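PDB 5A62: putative alpha/beta hydrolase FOLD protein from Candidatus Nitrososphaera gargensis, which probably hydrolyses carboxylic esters, as a carboxylesterase of the alpha/beta hydrolase fold. Local coordinates for residues P7-E16 / E57-K68. Residues are numbered along the deposited sequence; the frame is centred on the assembly and turned at random.
Sequences PSNSVSTYYE and ELRGHHRTNMGK
Arg63 lays its guanidinium flat on one face of the Tyr14 ring, planes 14° apart, with Arg63 CZ 3.8 Å from the ring centroid but off-centre, while Arg63 CD sits over the face in a CH-pi contact. The bend at chi3 (-73°) folds the arginine over the ring. Glu57 N still bonds to Tyr14 O (3.0 Å) as strand 52-56 runs out; beyond it, side chains of the loop meet the backbone of 10-14. Thr64 OG1 accepts from Tyr14 N at 2.9 Å and donates to Glu57 O; the Asn65 amide accepts from Ser12 N (2.7 Å to OD1) and gives ND2 to Ser10 O, both nearly straight at 174°. Val11 CG2 rests over the centre of the Arg59 guanidinium, and Lys68 NZ meets Ser8 O from above its carbonyl plane, 2.9 Å away.

At the edge of the stacked guanidinium, Glu57 takes Arg63 side-on, NE to OE1 and NH2 to OE2 (2.9 Å), and Ile36 N also donates to OE2. Tyr14 OH donates to Glu16 OE2, which water 5 links to Arg63 NH2. Asp80 pairs with Arg59, and Ile145 of the second subunit accepts from Lys68.

Thus the loop following strand 52-56 is joined to strand 12-18 largely through side-chain-to-backbone bonds, and the charge stacked on Tyr14 is probably largely balanced by Glu57.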
# COMPACT_ATOMS: atom_id res chain seq x y z
N PRO A 7 6.75 -0.10 22.16
CA PRO A 7 7.16 -1.48 22.37
C PRO A 7 6.42 -2.44 21.45
O PRO A 7 6.94 -3.51 21.15
CB PRO A 7 6.83 -1.75 23.84
CG PRO A 7 5.86 -0.70 24.21
CD PRO A 7 5.95 0.46 23.25
N SER A 8 5.29 -2.08 20.96
CA SER A 8 4.51 -3.05 20.16
C SER A 8 4.80 -3.06 18.66
O SER A 8 4.63 -4.12 18.03
CB SER A 8 3.04 -2.85 20.38
OG SER A 8 2.68 -1.52 20.23
N ASN A 9 5.21 -1.93 18.09
CA ASN A 9 5.54 -1.92 16.66
C ASN A 9 6.98 -1.46 16.39
O ASN A 9 7.45 -1.49 15.26
CB ASN A 9 4.53 -1.10 15.88
CG ASN A 9 4.56 0.37 16.24
OD1 ASN A 9 5.55 0.90 16.63
ND2 ASN A 9 3.43 1.03 16.08
N SER A 10 7.76 -1.16 17.45
CA SER A 10 9.14 -0.76 17.39
C SER A 10 9.43 0.51 16.59
O SER A 10 10.58 0.84 16.40
CB SER A 10 10.04 -1.88 16.92
OG SER A 10 9.81 -3.06 17.73
N VAL A 11 8.42 1.26 16.24
CA VAL A 11 8.63 2.58 15.66
C VAL A 11 9.13 3.52 16.70
O VAL A 11 8.47 3.67 17.75
CB VAL A 11 7.36 3.11 15.00
CG1 VAL A 11 7.55 4.50 14.41
CG2 VAL A 11 6.88 2.17 13.84
N SER A 12 10.22 4.19 16.46
CA SER A 12 10.74 5.24 17.36
C SER A 12 10.64 6.58 16.64
O SER A 12 11.45 6.91 15.79
CB SER A 12 12.13 4.93 17.72
OG SER A 12 12.60 5.82 18.66
N THR A 13 9.62 7.34 17.00
CA THR A 13 9.34 8.61 16.39
C THR A 13 10.19 9.67 16.97
O THR A 13 10.15 9.94 18.19
CB THR A 13 7.87 9.00 16.65
OG1 THR A 13 7.01 8.06 15.93
CG2 THR A 13 7.58 10.39 16.24
N TYR A 14 10.94 10.35 16.13
CA TYR A 14 11.63 11.56 16.52
C TYR A 14 10.70 12.70 16.52
O TYR A 14 9.96 12.93 15.53
CB TYR A 14 12.81 11.88 15.61
CG TYR A 14 13.54 13.10 16.01
CD1 TYR A 14 14.51 13.04 17.03
CD2 TYR A 14 13.23 14.31 15.48
CE1 TYR A 14 15.13 14.23 17.45
CE2 TYR A 14 13.86 15.47 15.88
CZ TYR A 14 14.79 15.38 16.87
OH TYR A 14 15.39 16.56 17.32
N TYR A 15 10.69 13.48 17.58
CA TYR A 15 9.89 14.67 17.70
C TYR A 15 10.58 15.78 18.40
O TYR A 15 11.56 15.53 19.06
CB TYR A 15 8.54 14.35 18.38
CG TYR A 15 8.67 14.13 19.86
CD1 TYR A 15 8.95 12.91 20.40
CD2 TYR A 15 8.45 15.21 20.70
CE1 TYR A 15 9.08 12.71 21.75
CE2 TYR A 15 8.64 15.05 22.06
CZ TYR A 15 8.93 13.81 22.57
OH TYR A 15 9.07 13.55 23.96
N GLU A 16 10.04 16.98 18.25
CA GLU A 16 10.47 18.19 19.04
C GLU A 16 9.24 18.85 19.54
O GLU A 16 8.21 18.91 18.92
CB GLU A 16 11.31 19.13 18.24
CG GLU A 16 12.59 18.51 17.75
CD GLU A 16 13.34 19.37 16.75
OE1 GLU A 16 12.89 20.46 16.36
OE2 GLU A 16 14.45 18.92 16.31
N GLU A 57 8.81 13.47 12.85
CA GLU A 57 9.22 12.84 11.63
C GLU A 57 8.46 11.56 11.44
O GLU A 57 8.40 10.68 12.28
CB GLU A 57 10.74 12.69 11.57
CG GLU A 57 11.39 14.07 11.43
CD GLU A 57 12.85 14.25 11.59
OE1 GLU A 57 13.56 13.35 12.04
OE2 GLU A 57 13.27 15.36 11.19
N LEU A 58 7.84 11.45 10.25
CA LEU A 58 7.15 10.26 9.81
C LEU A 58 8.02 9.03 9.71
O LEU A 58 9.22 9.13 9.56
CB LEU A 58 6.52 10.51 8.44
CG LEU A 58 5.47 11.61 8.39
CD1 LEU A 58 5.00 11.73 6.92
CD2 LEU A 58 4.34 11.44 9.34
N ARG A 59 7.41 7.85 9.72
CA ARG A 59 8.14 6.58 9.58
C ARG A 59 9.12 6.65 8.46
O ARG A 59 8.79 7.08 7.31
CB ARG A 59 7.21 5.41 9.30
CG ARG A 59 6.27 5.14 10.46
CD ARG A 59 5.56 3.85 10.26
NE ARG A 59 4.57 3.65 11.32
CZ ARG A 59 3.97 2.49 11.56
NH1 ARG A 59 4.32 1.41 10.88
NH2 ARG A 59 3.07 2.47 12.56
N GLY A 60 10.35 6.30 8.74
CA GLY A 60 11.35 6.18 7.70
C GLY A 60 11.90 7.48 7.15
O GLY A 60 12.63 7.51 6.11
N HIS A 61 11.55 8.61 7.77
CA HIS A 61 12.00 9.91 7.35
C HIS A 61 12.97 10.45 8.42
O HIS A 61 12.65 10.54 9.59
CB HIS A 61 10.83 10.87 7.21
CG HIS A 61 10.01 10.60 5.99
ND1 HIS A 61 9.32 9.43 5.74
CD2 HIS A 61 9.84 11.37 4.89
CE1 HIS A 61 8.74 9.52 4.55
NE2 HIS A 61 9.04 10.68 4.01
N HIS A 62 14.21 10.71 7.98
CA HIS A 62 15.29 11.34 8.80
C HIS A 62 15.50 10.49 10.03
O HIS A 62 15.97 9.34 9.92
CB HIS A 62 14.96 12.81 9.03
CG HIS A 62 16.07 13.65 9.57
ND1 HIS A 62 17.40 13.32 9.58
CD2 HIS A 62 15.96 14.85 10.15
CE1 HIS A 62 18.09 14.34 10.12
NE2 HIS A 62 17.25 15.27 10.46
N ARG A 63 15.16 11.00 11.19
CA ARG A 63 15.47 10.32 12.47
C ARG A 63 14.51 9.30 12.89
O ARG A 63 14.82 8.55 13.84
CB ARG A 63 15.70 11.37 13.57
CG ARG A 63 16.95 12.19 13.29
CD ARG A 63 16.98 13.52 14.01
NE ARG A 63 16.05 14.49 13.42
CZ ARG A 63 16.12 15.80 13.54
NH1 ARG A 63 17.12 16.34 14.25
NH2 ARG A 63 15.27 16.58 12.93
N THR A 64 13.36 9.15 12.27
CA THR A 64 12.40 8.10 12.56
C THR A 64 12.63 6.86 11.71
O THR A 64 12.80 6.96 10.52
CB THR A 64 10.97 8.62 12.40
OG1 THR A 64 10.78 9.72 13.30
CG2 THR A 64 9.93 7.54 12.69
N ASN A 65 12.65 5.72 12.34
CA ASN A 65 12.80 4.43 11.75
C ASN A 65 11.52 3.86 11.20
O ASN A 65 10.52 4.58 11.10
CB ASN A 65 13.44 3.49 12.73
CG ASN A 65 12.50 3.10 13.82
OD1 ASN A 65 11.52 3.76 14.08
ND2 ASN A 65 12.73 1.93 14.41
N MET A 66 11.50 2.58 10.79
CA MET A 66 10.33 1.92 10.33
C MET A 66 9.69 0.95 11.31
O MET A 66 8.50 0.67 11.18
CB MET A 66 10.65 1.18 9.02
CG MET A 66 11.07 2.06 7.86
SD MET A 66 9.76 3.11 7.25
CE MET A 66 8.60 1.92 6.49
N GLY A 67 10.40 0.49 12.31
CA GLY A 67 9.86 -0.53 13.20
C GLY A 67 9.96 -1.91 12.62
O GLY A 67 10.81 -2.24 11.78
N LYS A 68 9.06 -2.76 13.08
CA LYS A 68 9.02 -4.17 12.81
C LYS A 68 8.72 -4.44 11.36
O LYS A 68 9.01 -5.53 10.87
CB LYS A 68 7.89 -4.78 13.69
CG LYS A 68 8.23 -4.97 15.17
CD LYS A 68 7.19 -5.75 15.94
CE LYS A 68 7.54 -5.75 17.42
NZ LYS A 68 6.43 -6.39 18.15
O HOH W 1 6.54 -1.20 12.24
O HOH W 2 2.05 -0.36 13.53
O HOH W 3 14.04 6.31 15.18
O HOH W 4 6.43 8.93 13.26
O HOH W 5 15.56 19.22 13.93